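Local coordinates for protein Rho guanyl nucleotide exchange factor (Rom2), putative (Aspergillus fumigatus Af293, PDB 5O51) that probably acts as a guanyl-nucleotide exchange factor for Rho-type GTPases, this chain being its CNH domain, folded as a seven-bladed beta-propeller, at residues Thr189-Val192 with Gly197-Val200; Pro230-Arg235 with Leu241-Asp246; Phe247-Phe250 with Trp256-Arg259. One frame throughout, in Å; residues are numbered along the deposited sequence.

The three contacts come in series along the chain and lie within one CNH domain. Its seven four-stranded antiparallel sheets form the blades of a beta-propeller. Interaction 1 joins the two middle strands of one blade. Interaction 2 pairs the first two strands of the next, and its centre is about 12 Å from that of interaction 1. The two blades meet where Phe198 and Cys191 pack on Pro230 and Ile233. Interaction 3 continues the second blade: strand 247-251 pairs with strand 239-244, and the following loop folds back on it. Its centre is about 10 Å from that of interaction 2. Interactions 1 and 2 thus flank one blade junction, and interaction 3 lies farther from the chain centre.

Interaction 1. Residues Thr189-Val192 with Gly197-Val200; sequences TLCV and GFEV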
loop_
_atom_site.group_PDB
_atom_site.type_symbol
_atom_site.label_atom_id
_atom_site.label_comp_id
_atom_site.label_asym_id
_atom_site.label_seq_id
_atom_site.Cartn_x
_atom_site.Cartn_y
_atom_site.Cartn_z
ATOM N N THR A 189 -4.283 0.547 18.112
ATOM C CA THR A 189 -5.424 -0.013 17.450
ATOM C C THR A 189 -5.179 -0.231 15.972
ATOM O O THR A 189 -4.351 0.471 15.372
ATOM C CB THR A 189 -6.628 0.902 17.651
ATOM O OG1 THR A 189 -7.799 0.155 17.380
ATOM C CG2 THR A 189 -6.604 2.085 16.725
ATOM N N LEU A 190 -5.934 -1.175 15.409
ATOM C CA LEU A 190 -6.062 -1.343 13.958
ATOM C C LEU A 190 -7.349 -0.702 13.417
ATOM O O LEU A 190 -8.435 -0.986 13.932
ATOM C CB LEU A 190 -6.117 -2.802 13.575
ATOM C CG LEU A 190 -4.978 -3.720 13.980
ATOM C CD1 LEU A 190 -5.372 -5.109 13.500
ATOM C CD2 LEU A 190 -3.633 -3.314 13.429
ATOM N N CYS A 191 -7.205 0.131 12.373
ATOM C CA CYS A 191 -8.334 0.722 11.650
ATOM C C CYS A 191 -8.486 -0.000 10.298
ATOM O O CYS A 191 -7.572 0.037 9.429
ATOM C CB CYS A 191 -8.114 2.216 11.442
ATOM S SG CYS A 191 -9.575 3.096 10.870
ATOM N N VAL A 192 -9.625 -0.663 10.143
ATOM C CA VAL A 192 -9.904 -1.481 8.987
ATOM C C VAL A 192 -10.859 -0.728 8.084
ATOM O O VAL A 192 -11.896 -0.233 8.542
ATOM C CB VAL A 192 -10.540 -2.847 9.361
ATOM C CG1 VAL A 192 -11.028 -3.599 8.103
ATOM C CG2 VAL A 192 -9.549 -3.704 10.144
ATOM N N GLY A 197 -17.388 1.286 6.364
ATOM C CA GLY A 197 -16.520 2.418 6.668
ATOM C C GLY A 197 -15.246 1.976 7.365
ATOM O O GLY A 197 -14.920 0.774 7.514
ATOM N N PHE A 198 -14.522 2.962 7.828
ATOM C CA PHE A 198 -13.420 2.726 8.726
ATOM C C PHE A 198 -13.916 2.246 10.125
ATOM O O PHE A 198 -14.619 2.982 10.811
ATOM C CB PHE A 198 -12.623 4.025 8.822
ATOM C CG PHE A 198 -11.729 4.327 7.608
ATOM C CD1 PHE A 198 -10.712 3.450 7.222
ATOM C CD2 PHE A 198 -11.859 5.538 6.911
ATOM C CE1 PHE A 198 -9.886 3.772 6.155
ATOM C CE2 PHE A 198 -11.008 5.876 5.850
ATOM C CZ PHE A 198 -10.027 4.985 5.476
ATOM N N GLU A 199 -13.558 1.030 10.533
ATOM C CA GLU A 199 -13.944 0.509 11.849
ATOM C C GLU A 199 -12.687 0.237 12.681
ATOM O O GLU A 199 -11.795 -0.517 12.290
ATOM C CB GLU A 199 -14.814 -0.765 11.745
ATOM C CG GLU A 199 -16.021 -0.687 10.785
ATOM C CD GLU A 199 -17.280 0.015 11.322
ATOM O OE1 GLU A 199 -17.497 0.061 12.556
ATOM O OE2 GLU A 199 -18.088 0.501 10.486
ATOM N N VAL A 200 -12.643 0.858 13.850
ATOM C CA VAL A 200 -11.486 0.801 14.740
ATOM C C VAL A 200 -11.595 -0.423 15.653
ATOM O O VAL A 200 -12.656 -0.695 16.191
ATOM C CB VAL A 200 -11.411 2.098 15.543
ATOM C CG1 VAL A 200 -10.173 2.145 16.423
ATOM C CG2 VAL A 200 -11.438 3.282 14.589
#
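Cys191 approaches the Phe198 ring obliquely, its SG 4.8 Å from the ring centroid and 53° off the normal. This is a sulfur-aromatic contact within a beta-hairpin, formed by the two middle strands of a propeller blade. The same sulfur rests on Phe198 CB. Around the ring, Tyr244 of the next blade meets it at a steep tilt, and Pro230 and Ile233 also pack on it. The flat group therefore belongs to the blade interface.

Cys191 SG is trans to the backbone N (chi1 -168°), which directs it along the hairpin to Phe198. Cys191 SG also reaches Val200 CG2 at 4.2 Å. Cys191 and Val200 form a non-hydrogen-bonded antiparallel pair with side chains on one face. Val192 and Glu199 are the adjacent hydrogen-bonded pair, with side chains on the other face. Val192 N gives an almost straight bond of 3.1 Å to Glu199 O, at 177°, although the donor stands above the carbonyl plane. In the return bond, Glu199 N lies in the carbonyl plane of Val192, 2.9 Å from Val192 O. Val192 O has a second visitor, Phe198 CA, in a CA-H...O contact of 3.3 Å.

At the other end, the Thr189 and Val200 side chains cross at about a right angle. Thr189 OG1 bonds to Val201 O and also touches Val200 CG1 at 3.2 Å.

Interaction 2. Residues Pro230-Arg235 with Leu241-Asp246; sequences PIHIER and LLNYSD
Asn243 and His232 lie side by side and point the same way, with amide and ring planes 18° apart. Asn243 ND2 comes to the edge of the imidazole, 3.5 Å from His232 CD2. Asn243 N bonds to His232 O at 2.8 Å, and ND2 adds a weak second bond to that oxygen. The buried amide is held at its other end by Ser248 OG, which bonds to Asn243 OD1. This is the tight part of the contact. Asn243 O takes two donors in its carbonyl plane, Ile231 N at 2.9 Å and His232 N at 3.0 Å.

Two residues facing one define a classic beta bulge. It shifts the register by one between Pro230 and His232, in the hairpin that opens this propeller blade. Before the bulge, Pro230 meets the Tyr244 ring obliquely, Pro230 CB 3.9 Å from Tyr244 CD2. Tyr244 meets Phe247 edge-to-face. After it, Ile233 and Leu242 run alongside each other, and Leu242 CD2 touches both CG1 and CG2 of Ile233.

The side chains are looser at Glu234, whose CB comes only to 4.4 Å from Leu241 CB. The backbones still pair closely, Leu241 N lying 2.7 Å from Glu234 O. The carboxylate leads away from Leu241. A bend at chi2 (107°) turns it to His232 instead. His232 NE2 gives a 2.8 Å bond to Glu234 OE1, on that oxygen's anti lone pair and in the imidazole plane.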
loop_
_atom_site.group_PDB
_atom_site.type_symbol
_atom_site.label_atom_id
_atom_site.label_comp_id
_atom_site.label_asym_id
_atom_site.label_seq_id
_atom_site.Cartn_x
_atom_site.Cartn_y
_atom_site.Cartn_z
ATOM N N PRO A 230 -13.100 2.618 1.800
ATOM C CA PRO A 230 -12.124 3.392 2.519
ATOM C C PRO A 230 -10.754 2.838 2.170
ATOM O O PRO A 230 -10.510 1.634 2.320
ATOM C CB PRO A 230 -12.437 3.111 3.994
ATOM C CG PRO A 230 -13.693 2.290 3.985
ATOM C CD PRO A 230 -13.691 1.591 2.688
ATOM N N ILE A 231 -9.871 3.720 1.731
ATOM C CA ILE A 231 -8.596 3.303 1.147
ATOM C C ILE A 231 -7.423 3.732 2.011
ATOM O O ILE A 231 -6.514 2.967 2.178
ATOM C CB ILE A 231 -8.440 3.906 -0.247
ATOM C CG1 ILE A 231 -9.643 3.570 -1.163
ATOM C CG2 ILE A 231 -7.098 3.549 -0.809
ATOM C CD1 ILE A 231 -9.897 2.109 -1.404
ATOM N N HIS A 232 -7.404 4.962 2.507
ATOM C CA HIS A 232 -6.164 5.470 3.096
ATOM C C HIS A 232 -6.446 6.552 4.123
ATOM O O HIS A 232 -7.312 7.432 3.892
ATOM C CB HIS A 232 -5.222 5.999 1.989
ATOM C CG HIS A 232 -3.970 6.637 2.484
ATOM N ND1 HIS A 232 -2.931 5.908 3.027
ATOM C CD2 HIS A 232 -3.583 7.937 2.534
ATOM C CE1 HIS A 232 -1.962 6.728 3.390
ATOM N NE2 HIS A 232 -2.334 7.965 3.108
ATOM N N ILE A 233 -5.622 6.538 5.176
ATOM C CA ILE A 233 -5.724 7.459 6.303
ATOM C C ILE A 233 -4.379 8.092 6.554
ATOM O O ILE A 233 -3.371 7.395 6.607
ATOM C CB ILE A 233 -6.015 6.765 7.636
ATOM C CG1 ILE A 233 -7.245 5.948 7.568
ATOM C CG2 ILE A 233 -6.187 7.808 8.765
ATOM C CD1 ILE A 233 -7.397 5.028 8.768
ATOM N N GLU A 234 -4.362 9.395 6.759
ATOM C CA GLU A 234 -3.114 10.116 6.963
ATOM C C GLU A 234 -3.257 11.120 8.107
ATOM O O GLU A 234 -4.187 11.930 8.126
ATOM C CB GLU A 234 -2.771 10.844 5.674
ATOM C CG GLU A 234 -1.417 11.525 5.695
ATOM C CD GLU A 234 -0.307 10.870 4.862
ATOM O OE1 GLU A 234 -0.449 9.774 4.232
ATOM O OE2 GLU A 234 0.755 11.520 4.862
ATOM N N ARG A 235 -2.298 11.115 9.027
ATOM C CA ARG A 235 -2.264 12.064 10.148
ATOM C C ARG A 235 -1.729 13.398 9.661
ATOM O O ARG A 235 -0.750 13.443 8.941
ATOM C CB ARG A 235 -1.380 11.478 11.237
ATOM C CG ARG A 235 -1.281 12.299 12.512
ATOM C CD ARG A 235 -0.996 11.410 13.733
ATOM N NE ARG A 235 -1.181 12.106 15.009
ATOM C CZ ARG A 235 -2.348 12.576 15.475
ATOM N NH1 ARG A 235 -3.489 12.467 14.786
ATOM N NH2 ARG A 235 -2.386 13.189 16.649
ATOM N N LEU A 241 -6.639 13.049 7.633
ATOM C CA LEU A 241 -7.177 13.087 6.283
ATOM C C LEU A 241 -7.618 11.711 5.909
ATOM O O LEU A 241 -6.776 10.795 5.883
ATOM C CB LEU A 241 -6.161 13.576 5.275
ATOM C CG LEU A 241 -6.609 13.555 3.772
ATOM C CD1 LEU A 241 -7.779 14.499 3.561
ATOM C CD2 LEU A 241 -5.476 13.977 2.877
ATOM N N LEU A 242 -8.921 11.563 5.647
ATOM C CA LEU A 242 -9.553 10.300 5.285
ATOM C C LEU A 242 -9.817 10.261 3.786
ATOM O O LEU A 242 -10.396 11.212 3.230
ATOM C CB LEU A 242 -10.850 10.173 6.052
ATOM C CG LEU A 242 -10.725 10.077 7.604
ATOM C CD1 LEU A 242 -12.141 9.901 8.168
ATOM C CD2 LEU A 242 -9.945 8.875 8.104
ATOM N N ASN A 243 -9.386 9.189 3.138
ATOM C CA ASN A 243 -9.426 9.052 1.673
ATOM C C ASN A 243 -10.178 7.764 1.292
ATOM O O ASN A 243 -9.784 6.633 1.651
ATOM C CB ASN A 243 -8.033 9.044 1.024
ATOM C CG ASN A 243 -7.216 10.290 1.336
ATOM O OD1 ASN A 243 -7.420 11.380 0.793
ATOM N ND2 ASN A 243 -6.236 10.122 2.205
ATOM N N TYR A 244 -11.304 7.960 0.634
ATOM C CA TYR A 244 -12.120 6.870 0.100
ATOM C C TYR A 244 -12.204 7.002 -1.446
ATOM O O TYR A 244 -11.854 8.062 -2.027
ATOM C CB TYR A 244 -13.524 6.934 0.657
ATOM C CG TYR A 244 -13.788 7.089 2.179
ATOM C CD1 TYR A 244 -13.422 8.211 2.845
ATOM C CD2 TYR A 244 -14.544 6.142 2.868
ATOM C CE1 TYR A 244 -13.699 8.380 4.182
ATOM C CE2 TYR A 244 -14.835 6.290 4.216
ATOM C CZ TYR A 244 -14.437 7.441 4.866
ATOM O OH TYR A 244 -14.710 7.702 6.219
ATOM N N SER A 245 -12.663 5.944 -2.134
ATOM C CA SER A 245 -12.721 5.985 -3.583
ATOM C C SER A 245 -13.599 7.142 -4.058
ATOM O O SER A 245 -13.373 7.658 -5.128
ATOM C CB SER A 245 -13.193 4.668 -4.206
ATOM O OG SER A 245 -14.546 4.393 -3.796
ATOM N N ASP A 246 -14.575 7.593 -3.271
ATOM C CA ASP A 246 -15.483 8.630 -3.747
ATOM C C ASP A 246 -15.150 10.048 -3.307
ATOM O O ASP A 246 -15.510 11.015 -3.991
ATOM C CB ASP A 246 -16.938 8.283 -3.369
ATOM C CG ASP A 246 -17.506 7.110 -4.208
ATOM O OD1 ASP A 246 -17.234 6.996 -5.429
ATOM O OD2 ASP A 246 -18.177 6.264 -3.616
#

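Interaction 3. Residues Phe247-Phe250 with Trp256-Arg259; sequences FSFF and WRAR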
loop_
_atom_site.group_PDB
_atom_site.type_symbol
_atom_site.label_atom_id
_atom_site.label_comp_id
_atom_site.label_asym_id
_atom_site.label_seq_id
_atom_site.Cartn_x
_atom_site.Cartn_y
_atom_site.Cartn_z
ATOM N N PHE A 247 -14.459 10.184 -2.180
ATOM C CA PHE A 247 -14.269 11.478 -1.601
ATOM C C PHE A 247 -13.168 11.483 -0.603
ATOM O O PHE A 247 -12.790 10.446 -0.116
ATOM C CB PHE A 247 -15.566 12.005 -0.945
ATOM C CG PHE A 247 -16.434 10.933 -0.330
ATOM C CD1 PHE A 247 -16.008 10.222 0.775
ATOM C CD2 PHE A 247 -17.722 10.695 -0.829
ATOM C CE1 PHE A 247 -16.808 9.207 1.313
ATOM C CE2 PHE A 247 -18.545 9.726 -0.283
ATOM C CZ PHE A 247 -18.090 8.970 0.787
ATOM N N SER A 248 -12.667 12.689 -0.307
ATOM C CA SER A 248 -11.734 12.897 0.778
ATOM C C SER A 248 -12.203 14.007 1.664
ATOM O O SER A 248 -12.758 14.984 1.170
ATOM C CB SER A 248 -10.299 13.154 0.260
ATOM O OG SER A 248 -9.761 11.950 -0.244
ATOM N N PHE A 249 -11.940 13.865 2.985
ATOM C CA PHE A 249 -12.171 14.959 3.908
ATOM C C PHE A 249 -11.403 14.786 5.238
ATOM O O PHE A 249 -10.820 13.723 5.543
ATOM C CB PHE A 249 -13.668 15.068 4.173
ATOM C CG PHE A 249 -14.242 13.817 4.763
ATOM C CD1 PHE A 249 -14.661 12.794 3.955
ATOM C CD2 PHE A 249 -14.254 13.649 6.136
ATOM C CE1 PHE A 249 -15.111 11.610 4.498
ATOM C CE2 PHE A 249 -14.732 12.497 6.690
ATOM C CZ PHE A 249 -15.183 11.483 5.873
ATOM N N PHE A 250 -11.431 15.837 6.056
ATOM C CA PHE A 250 -10.697 15.801 7.356
ATOM C C PHE A 250 -11.599 15.458 8.569
ATOM O O PHE A 250 -12.766 15.918 8.643
ATOM C CB PHE A 250 -10.078 17.149 7.612
ATOM C CG PHE A 250 -8.971 17.494 6.726
ATOM C CD1 PHE A 250 -7.685 17.058 7.013
ATOM C CD2 PHE A 250 -9.174 18.342 5.632
ATOM C CE1 PHE A 250 -6.642 17.366 6.175
ATOM C CE2 PHE A 250 -8.126 18.677 4.822
ATOM C CZ PHE A 250 -6.860 18.185 5.080
ATOM N N TRP A 256 -14.893 13.481 14.393
ATOM C CA TRP A 256 -15.831 14.576 14.207
ATOM C C TRP A 256 -15.246 15.420 13.089
ATOM O O TRP A 256 -14.016 15.583 13.028
ATOM C CB TRP A 256 -16.043 15.391 15.510
ATOM C CG TRP A 256 -17.295 16.203 15.456
ATOM C CD1 TRP A 256 -17.431 17.470 14.957
ATOM C CD2 TRP A 256 -18.614 15.786 15.873
ATOM N NE1 TRP A 256 -18.746 17.874 15.047
ATOM C CE2 TRP A 256 -19.494 16.862 15.593
ATOM C CE3 TRP A 256 -19.132 14.611 16.463
ATOM C CZ2 TRP A 256 -20.868 16.795 15.860
ATOM C CZ3 TRP A 256 -20.484 14.556 16.733
ATOM C CH2 TRP A 256 -21.340 15.647 16.436
ATOM N N ARG A 257 -16.104 15.932 12.200
ATOM C CA ARG A 257 -15.618 16.644 11.008
ATOM C C ARG A 257 -14.703 17.799 11.422
ATOM O O ARG A 257 -14.915 18.420 12.454
ATOM C CB ARG A 257 -16.777 17.163 10.172
ATOM C CG ARG A 257 -16.424 17.931 8.909
ATOM C CD ARG A 257 -16.073 16.966 7.797
ATOM N NE ARG A 257 -15.902 17.606 6.483
ATOM C CZ ARG A 257 -16.868 17.840 5.593
ATOM N NH1 ARG A 257 -18.161 17.544 5.836
ATOM N NH2 ARG A 257 -16.533 18.394 4.432
ATOM N N ALA A 258 -13.695 18.066 10.612
ATOM C CA ALA A 258 -12.889 19.272 10.715
ATOM C C ALA A 258 -12.822 19.933 9.313
ATOM O O ALA A 258 -12.987 19.259 8.305
ATOM C CB ALA A 258 -11.481 18.923 11.243
ATOM N N ARG A 259 -12.535 21.241 9.276
ATOM C CA ARG A 259 -12.667 22.080 8.106
ATOM C C ARG A 259 -13.953 21.661 7.378
ATOM O O ARG A 259 -13.897 21.028 6.299
ATOM C CB ARG A 259 -11.448 21.938 7.200
ATOM C CG ARG A 259 -10.093 22.069 7.893
ATOM C CD ARG A 259 -8.965 22.182 6.853
ATOM N NE ARG A 259 -7.724 21.543 7.329
ATOM C CZ ARG A 259 -6.565 21.488 6.662
ATOM N NH1 ARG A 259 -6.418 22.040 5.445
ATOM N NH2 ARG A 259 -5.532 20.884 7.239
HETATM O O HOH W 1 -13.177 18.444 5.564
#
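Arg259 lays its guanidinium flat on one face of the Phe250 ring, with the two planes only 10° apart. Their centres are 4.0 Å apart, which makes a cation-pi stack. The overlap is offset: Arg259 CZ sits toward the rim of the ring, while Phe250 CZ lies under the centre of the guanidinium. Arg259 CZ is 3.7 Å from Phe250 CZ. Two salt bridges fix the guanidinium in this position, from NH2 to Glu239 and from NH1 to Glu294. These carboxylates probably offset its charge. Trp262 also meets the Phe250 ring, steeply inclined to it.

Arg257 is turned quite differently. Its guanidinium plane stands 61° from the Phe249 ring, and the contact is made by the chain rather than by a stack. Arg257 CD touches Phe249 CD2 at 4.1 Å and lies 3.6 Å from Phe250 O. The chain bends at chi2 (80°), which brings CD and NE in against the strand. Arg257 NH2 bonds to Trp262 O.

Phe249 and Phe250 belong to strand 247-251, the third strand of this propeller blade. Residues 256-259 lie in the loop that leads from it to the short outermost strand 264-265. One direct backbone bond ties the loop back: Ala258 N to Phe250 O, 3.1 Å, with the donor above the carbonyl plane. Ala258 CB also lies near Phe250 CB.

A water sits between the strand and the loop. It accepts from Phe250 N and, in the guanidinium plane, from Arg257 NE at 3.0 Å. On the loop side it donates to the backbone oxygen of Arg259, with 2.8 Å between the water and Arg259 O.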